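Local structure of thiosulfate reductase (Thermus thermophilus, 2VPZ) at residues A[453-467]-A[471-483]. The protein binds molybdenum, two molybdopterin guanine dinucleotides and a 4Fe-4S cluster, and probably acts as an oxidoreductase on thiosulfate or polysulfide. Residues are numbered along the deposited sequence; the frame is centred on the assembly and turned at random.
Sequences KEALKNLDLYVAIDV and EHVMWADVILPEA. With MGD (2-amino-5,6-dimercapto-7-methyl-3,7,8a,9-tetrahydro-8-oxa-1,3,9,10-tetraaza-anthracen-4-one guanosine dinucleotide), chain H.
Strands 462-466 and 479-481 run parallel, 19° apart, pairing Ala464 with Ile479 through Asp466 with Pro481; Leu480 N hydrogen-bonds to Ala464 O and Glu482 N to Asp466 O (3.0 Å). Ahead of this ladder Asp477 clasps Tyr462: its N donates to Tyr462 O, and its OD2 takes Tyr462 N at 2.9 Å from above the carboxylate plane, while OD1 makes salt bridges with Arg101 and Arg107. With CG anti to the backbone N (chi1 161°), the Tyr462 ring slips between Ala476 CB over one face and Leu456 CD2 over the other; its OH points at His472 O, at a modelled distance too short to be taken literally. Trp475 lies across helix 449-457, meeting Leu456 CD1 through CE3 and Lys453 CB through CH2 (3.5 Å). The extended Lys453 chain crosses Trp475 at about a right angle, and NZ forms a salt bridge with Glu471 OE1 (3.2 Å), syn but tilted from the carboxylate plane; Glu471 OE2 is hydrogen-bonded to Tyr718 OH. An alanine in place of Lys453 would probably strip the methylenes from CZ2 and CH2 of Trp475 and leave Glu471 OE1 without its cationic mate. Asp466 takes both ribose hydroxyls of MGD, OD2 binding O2' at 2.6 Å. Glu482 OE1, also hydrogen-bonded to Tyr438 OH, accepts from guanine N1 (2.6 Å) and, weakly, N2, which also donates to Ile465 O. Acids at or just beyond adjacent strand ends thus hold ribose and guanine, Asp466 recalling the ribose-binding acid of Rossmann-like folds.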
loop_
_atom_site.group_PDB
_atom_site.type_symbol
_atom_site.label_atom_id
_atom_site.label_comp_id
_atom_site.label_asym_id
_atom_site.label_seq_id
_atom_site.Cartn_x
_atom_site.Cartn_y
_atom_site.Cartn_z
ATOM N N LYS A 453 27.987 -7.304 -49.115
ATOM C CA LYS A 453 29.459 -7.150 -49.188
ATOM C C LYS A 453 30.050 -7.656 -50.528
ATOM O O LYS A 453 31.054 -7.133 -51.042
ATOM C CB LYS A 453 30.145 -7.810 -47.980
ATOM C CG LYS A 453 29.609 -7.334 -46.621
ATOM C CD LYS A 453 30.525 -7.742 -45.465
ATOM C CE LYS A 453 30.211 -6.997 -44.146
ATOM N NZ LYS A 453 30.575 -7.789 -42.917
ATOM N N GLU A 454 29.420 -8.692 -51.076
ATOM C CA GLU A 454 29.768 -9.243 -52.387
ATOM C C GLU A 454 29.461 -8.098 -53.397
ATOM O O GLU A 454 30.278 -7.760 -54.261
ATOM C CB GLU A 454 28.866 -10.434 -52.711
ATOM C CG GLU A 454 29.549 -11.776 -52.939
ATOM C CD GLU A 454 28.786 -12.682 -53.927
ATOM O OE1 GLU A 454 29.107 -12.644 -55.146
ATOM O OE2 GLU A 454 27.852 -13.408 -53.474
ATOM N N ALA A 455 28.261 -7.525 -53.274
ATOM C CA ALA A 455 27.810 -6.436 -54.138
ATOM C C ALA A 455 28.709 -5.179 -54.068
ATOM O O ALA A 455 28.914 -4.519 -55.080
ATOM C CB ALA A 455 26.316 -6.084 -53.862
ATOM N N LEU A 456 29.251 -4.820 -52.911
ATOM C CA LEU A 456 30.149 -3.656 -52.884
ATOM C C LEU A 456 31.473 -4.038 -53.595
ATOM O O LEU A 456 32.114 -3.195 -54.231
ATOM C CB LEU A 456 30.446 -3.125 -51.456
ATOM C CG LEU A 456 29.263 -2.839 -50.515
ATOM C CD1 LEU A 456 29.753 -2.341 -49.131
ATOM C CD2 LEU A 456 28.291 -1.826 -51.152
ATOM N N LYS A 457 31.880 -5.304 -53.502
ATOM C CA LYS A 457 33.103 -5.792 -54.137
ATOM C C LYS A 457 33.089 -5.525 -55.663
ATOM O O LYS A 457 34.007 -4.945 -56.241
ATOM C CB LYS A 457 33.322 -7.318 -53.887
ATOM C CG LYS A 457 34.528 -7.688 -52.979
ATOM C CD LYS A 457 34.463 -7.024 -51.582
ATOM C CE LYS A 457 35.867 -6.682 -51.021
ATOM N NZ LYS A 457 36.360 -7.650 -49.973
ATOM N N ASN A 458 31.990 -5.915 -56.294
ATOM C CA ASN A 458 31.796 -5.778 -57.719
ATOM C C ASN A 458 31.529 -4.381 -58.319
ATOM O O ASN A 458 31.440 -4.217 -59.533
ATOM C CB ASN A 458 30.676 -6.723 -58.162
ATOM C CG ASN A 458 31.075 -7.638 -59.299
ATOM O OD1 ASN A 458 32.159 -7.490 -59.875
ATOM N ND2 ASN A 458 30.198 -8.591 -59.637
ATOM N N LEU A 459 31.408 -3.360 -57.485
ATOM C CA LEU A 459 31.102 -2.014 -57.972
ATOM C C LEU A 459 32.282 -1.223 -58.547
ATOM O O LEU A 459 33.428 -1.425 -58.144
ATOM C CB LEU A 459 30.395 -1.174 -56.875
ATOM C CG LEU A 459 28.974 -1.478 -56.349
ATOM C CD1 LEU A 459 28.700 -0.748 -55.007
ATOM C CD2 LEU A 459 27.905 -1.102 -57.401
ATOM N N ASP A 460 31.989 -0.317 -59.480
ATOM C CA ASP A 460 32.993 0.578 -60.050
ATOM C C ASP A 460 33.099 1.823 -59.133
ATOM O O ASP A 460 34.190 2.358 -58.936
ATOM C CB ASP A 460 32.670 0.991 -61.498
ATOM C CG ASP A 460 32.939 -0.134 -62.516
ATOM O OD1 ASP A 460 33.849 -0.954 -62.260
ATOM O OD2 ASP A 460 32.250 -0.173 -63.561
ATOM N N LEU A 461 31.983 2.282 -58.575
ATOM C CA LEU A 461 32.008 3.417 -57.646
ATOM C C LEU A 461 31.000 3.279 -56.475
ATOM O O LEU A 461 29.842 2.901 -56.671
ATOM C CB LEU A 461 31.778 4.771 -58.373
ATOM C CG LEU A 461 31.622 6.046 -57.523
ATOM C CD1 LEU A 461 33.004 6.597 -57.104
ATOM C CD2 LEU A 461 30.803 7.120 -58.288
ATOM N N TYR A 462 31.468 3.528 -55.257
ATOM C CA TYR A 462 30.622 3.471 -54.074
ATOM C C TYR A 462 30.930 4.652 -53.114
ATOM O O TYR A 462 31.989 4.717 -52.475
ATOM C CB TYR A 462 30.729 2.091 -53.354
ATOM C CG TYR A 462 30.260 2.069 -51.908
ATOM C CD1 TYR A 462 29.059 2.688 -51.523
ATOM C CD2 TYR A 462 31.048 1.488 -50.905
ATOM C CE1 TYR A 462 28.656 2.743 -50.169
ATOM C CE2 TYR A 462 30.664 1.532 -49.553
ATOM C CZ TYR A 462 29.466 2.162 -49.183
ATOM O OH TYR A 462 29.092 2.216 -47.864
ATOM N N VAL A 463 30.026 5.629 -53.076
ATOM C CA VAL A 463 30.205 6.795 -52.220
ATOM C C VAL A 463 29.253 6.736 -50.994
ATOM O O VAL A 463 28.105 6.286 -51.087
ATOM C CB VAL A 463 30.014 8.163 -52.993
ATOM C CG1 VAL A 463 30.604 9.306 -52.165
ATOM C CG2 VAL A 463 30.702 8.100 -54.392
ATOM N N ALA A 464 29.739 7.150 -49.823
ATOM C CA ALA A 464 28.946 7.174 -48.591
ATOM C C ALA A 464 29.082 8.534 -47.907
ATOM O O ALA A 464 30.190 8.985 -47.659
ATOM C CB ALA A 464 29.377 6.022 -47.632
ATOM N N ILE A 465 27.942 9.167 -47.610
ATOM C CA ILE A 465 27.866 10.506 -46.972
ATOM C C ILE A 465 27.293 10.249 -45.563
ATOM O O ILE A 465 26.137 9.828 -45.410
ATOM C CB ILE A 465 26.954 11.441 -47.829
ATOM C CG1 ILE A 465 27.153 11.139 -49.318
ATOM C CG2 ILE A 465 27.248 12.918 -47.500
ATOM C CD1 ILE A 465 26.550 12.167 -50.295
ATOM N N ASP A 466 28.087 10.537 -44.526
ATOM C CA ASP A 466 27.690 10.215 -43.149
ATOM C C ASP A 466 28.429 11.078 -42.114
ATOM O O ASP A 466 29.138 12.016 -42.491
ATOM C CB ASP A 466 28.067 8.735 -42.903
ATOM C CG ASP A 466 27.075 7.987 -41.960
ATOM O OD1 ASP A 466 26.390 7.051 -42.446
ATOM O OD2 ASP A 466 27.017 8.306 -40.764
ATOM N N VAL A 467 28.289 10.767 -40.827
ATOM C CA VAL A 467 29.023 11.491 -39.779
ATOM C C VAL A 467 29.994 10.638 -38.934
ATOM O O VAL A 467 31.080 11.102 -38.559
ATOM C CB VAL A 467 28.148 12.188 -38.711
ATOM C CG1 VAL A 467 29.052 12.894 -37.665
ATOM C CG2 VAL A 467 27.152 13.168 -39.345
ATOM N N GLU A 471 30.677 0.604 -39.716
ATOM C CA GLU A 471 31.297 -0.487 -40.468
ATOM C C GLU A 471 31.062 -0.441 -41.997
ATOM O O GLU A 471 31.889 -0.957 -42.756
ATOM C CB GLU A 471 30.899 -1.893 -39.955
ATOM C CG GLU A 471 31.615 -2.987 -40.742
ATOM C CD GLU A 471 30.950 -4.341 -40.642
ATOM O OE1 GLU A 471 31.523 -5.327 -41.165
ATOM O OE2 GLU A 471 29.853 -4.411 -40.049
ATOM N N HIS A 472 29.981 0.160 -42.479
ATOM C CA HIS A 472 29.717 0.242 -43.943
ATOM C C HIS A 472 30.222 1.556 -44.616
ATOM O O HIS A 472 30.148 1.681 -45.825
ATOM C CB HIS A 472 28.235 0.186 -44.292
ATOM C CG HIS A 472 27.509 1.443 -44.039
ATOM N ND1 HIS A 472 27.262 2.379 -44.984
ATOM C CD2 HIS A 472 27.131 1.987 -42.886
ATOM C CE1 HIS A 472 26.755 3.456 -44.427
ATOM N NE2 HIS A 472 26.661 3.239 -43.138
ATOM N N VAL A 473 30.658 2.544 -43.838
ATOM C CA VAL A 473 31.184 3.801 -44.385
ATOM C C VAL A 473 32.676 3.582 -44.775
ATOM O O VAL A 473 33.180 4.145 -45.766
ATOM C CB VAL A 473 31.091 5.004 -43.354
ATOM C CG1 VAL A 473 31.782 6.262 -43.901
ATOM C CG2 VAL A 473 29.612 5.298 -42.994
ATOM N N MET A 474 33.365 2.748 -44.005
ATOM C CA MET A 474 34.762 2.416 -44.230
ATOM C C MET A 474 35.003 1.311 -45.292
ATOM O O MET A 474 36.039 0.645 -45.303
ATOM C CB MET A 474 35.482 2.096 -42.900
ATOM C CG MET A 474 35.185 3.076 -41.742
ATOM S SD MET A 474 35.497 4.824 -42.169
ATOM C CE MET A 474 37.331 4.828 -42.361
ATOM N N TRP A 475 34.016 1.106 -46.166
ATOM C CA TRP A 475 34.128 0.186 -47.329
ATOM C C TRP A 475 34.033 1.046 -48.593
ATOM O O TRP A 475 34.040 0.523 -49.709
ATOM C CB TRP A 475 33.002 -0.847 -47.396
ATOM C CG TRP A 475 33.256 -2.097 -46.628
ATOM C CD1 TRP A 475 33.579 -2.204 -45.298
ATOM C CD2 TRP A 475 33.210 -3.438 -47.133
ATOM N NE1 TRP A 475 33.731 -3.527 -44.953
ATOM C CE2 TRP A 475 33.499 -4.306 -46.055
ATOM C CE3 TRP A 475 32.927 -3.991 -48.391
ATOM C CZ2 TRP A 475 33.545 -5.704 -46.201
ATOM C CZ3 TRP A 475 32.967 -5.377 -48.549
ATOM C CH2 TRP A 475 33.266 -6.221 -47.443
ATOM N N ALA A 476 33.941 2.359 -48.429
ATOM C CA ALA A 476 33.786 3.272 -49.559
ATOM C C ALA A 476 35.019 3.863 -50.294
ATOM O O ALA A 476 36.094 4.018 -49.678
ATOM C CB ALA A 476 32.871 4.476 -49.105
ATOM N N ASP A 477 34.879 4.126 -51.607
ATOM C CA ASP A 477 35.904 4.852 -52.402
ATOM C C ASP A 477 35.299 6.277 -52.104
ATOM O O ASP A 477 34.192 6.548 -52.535
ATOM C CB ASP A 477 35.810 4.661 -53.955
ATOM C CG ASP A 477 35.285 3.305 -54.389
ATOM O OD1 ASP A 477 35.833 2.291 -53.905
ATOM O OD2 ASP A 477 34.342 3.259 -55.221
ATOM N N VAL A 478 35.994 7.165 -51.398
ATOM C CA VAL A 478 35.405 8.473 -51.047
ATOM C C VAL A 478 34.284 8.434 -49.991
ATOM O O VAL A 478 33.187 7.847 -50.184
ATOM C CB VAL A 478 34.798 9.334 -52.260
ATOM C CG1 VAL A 478 34.937 10.850 -51.948
ATOM C CG2 VAL A 478 35.465 9.014 -53.591
ATOM N N ILE A 479 34.605 9.089 -48.871
ATOM C CA ILE A 479 33.782 9.282 -47.682
ATOM C C ILE A 479 33.610 10.814 -47.630
ATOM O O ILE A 479 34.601 11.530 -47.686
ATOM C CB ILE A 479 34.537 8.822 -46.359
ATOM C CG1 ILE A 479 34.747 7.312 -46.335
ATOM C CG2 ILE A 479 33.748 9.288 -45.105
ATOM C CD1 ILE A 479 35.929 6.823 -45.465
ATOM N N LEU A 480 32.379 11.320 -47.539
ATOM C CA LEU A 480 32.140 12.775 -47.439
ATOM C C LEU A 480 31.495 13.085 -46.064
ATOM O O LEU A 480 30.399 12.583 -45.777
ATOM C CB LEU A 480 31.249 13.267 -48.617
ATOM C CG LEU A 480 31.645 12.857 -50.054
ATOM C CD1 LEU A 480 30.617 13.367 -51.082
ATOM C CD2 LEU A 480 33.068 13.372 -50.405
ATOM N N PRO A 481 32.163 13.904 -45.191
ATOM C CA PRO A 481 31.575 14.228 -43.874
ATOM C C PRO A 481 30.446 15.265 -43.864
ATOM O O PRO A 481 30.698 16.443 -44.163
ATOM C CB PRO A 481 32.780 14.627 -43.028
ATOM C CG PRO A 481 33.741 15.256 -44.033
ATOM C CD PRO A 481 33.494 14.513 -45.359
ATOM N N GLU A 482 29.223 14.855 -43.530
ATOM C CA GLU A 482 28.114 15.795 -43.504
ATOM C C GLU A 482 28.087 16.600 -42.222
ATOM O O GLU A 482 28.667 16.232 -41.182
ATOM C CB GLU A 482 26.700 15.142 -43.671
ATOM C CG GLU A 482 25.724 16.131 -44.381
ATOM C CD GLU A 482 24.215 15.846 -44.229
ATOM O OE1 GLU A 482 23.829 14.686 -44.028
ATOM O OE2 GLU A 482 23.434 16.821 -44.351
ATOM N N ALA A 483 27.458 17.757 -42.328
ATOM C CA ALA A 483 27.311 18.617 -41.195
ATOM C C ALA A 483 26.048 18.102 -40.550
ATOM O O ALA A 483 25.089 17.653 -41.192
ATOM C CB ALA A 483 27.194 20.081 -41.600
HETATM P PB MGD H . 20.342 3.770 -38.641
HETATM O O1B MGD H . 20.897 2.503 -38.067
HETATM O O2B MGD H . 20.048 4.924 -37.732
HETATM O O3B MGD H . 19.126 3.255 -39.569
HETATM O O3A MGD H . 17.314 2.403 -41.078
HETATM P PA MGD H . 18.465 3.506 -41.027
HETATM O O1A MGD H . 18.013 4.955 -40.940
HETATM O O2A MGD H . 19.460 3.094 -42.054
HETATM O "O5'" MGD H . 21.341 4.342 -39.705
HETATM C "C5'" MGD H . 21.532 5.746 -39.883
HETATM C "C4'" MGD H . 22.861 5.906 -40.622
HETATM O "O4'" MGD H . 22.819 7.290 -40.951
HETATM C "C3'" MGD H . 24.100 5.708 -39.790
HETATM O "O3'" MGD H . 25.143 5.378 -40.717
HETATM C "C2'" MGD H . 24.300 7.108 -39.186
HETATM O "O2'" MGD H . 25.651 7.225 -38.827
HETATM C "C1'" MGD H . 23.911 8.040 -40.335
HETATM N N9 MGD H . 23.468 9.451 -40.021
HETATM C C8 MGD H . 22.783 9.850 -38.948
HETATM N N7 MGD H . 22.490 11.171 -38.956
HETATM C C5 MGD H . 22.961 11.675 -40.118
HETATM C C6 MGD H . 22.962 13.022 -40.845
HETATM O O6 MGD H . 22.470 14.086 -40.329
HETATM N N1 MGD H . 23.565 13.033 -42.080
HETATM C C2 MGD H . 24.140 11.940 -42.670
HETATM N N2 MGD H . 24.740 11.976 -43.900
HETATM N N3 MGD H . 24.122 10.750 -42.055
HETATM C C4 MGD H . 23.594 10.521 -40.807
HETATM C C10 MGD H . 15.971 2.655 -40.561
HETATM C C11 MGD H . 15.099 1.534 -41.018
HETATM O O11 MGD H . 15.850 0.341 -40.789
HETATM C C12 MGD H . 13.743 1.433 -40.425
HETATM S S12 MGD H . 12.685 2.779 -40.340
HETATM C C13 MGD H . 13.240 0.274 -39.997
HETATM S S13 MGD H . 11.761 0.043 -39.274
HETATM C C14 MGD H . 13.857 -1.011 -40.108
HETATM N N15 MGD H . 14.178 -1.506 -38.738
HETATM C C16 MGD H . 14.972 -2.627 -38.728
HETATM C C17 MGD H . 15.026 -3.660 -37.690
HETATM O O17 MGD H . 14.327 -3.553 -36.638
HETATM N N18 MGD H . 15.816 -4.715 -37.894
HETATM C C19 MGD H . 16.570 -4.874 -38.999
HETATM N N19 MGD H . 17.423 -5.932 -39.149
HETATM N N20 MGD H . 16.529 -3.975 -39.986
HETATM C C21 MGD H . 15.809 -2.860 -39.920
HETATM N N22 MGD H . 15.861 -1.959 -40.907
HETATM C C23 MGD H . 15.030 -0.810 -41.018
#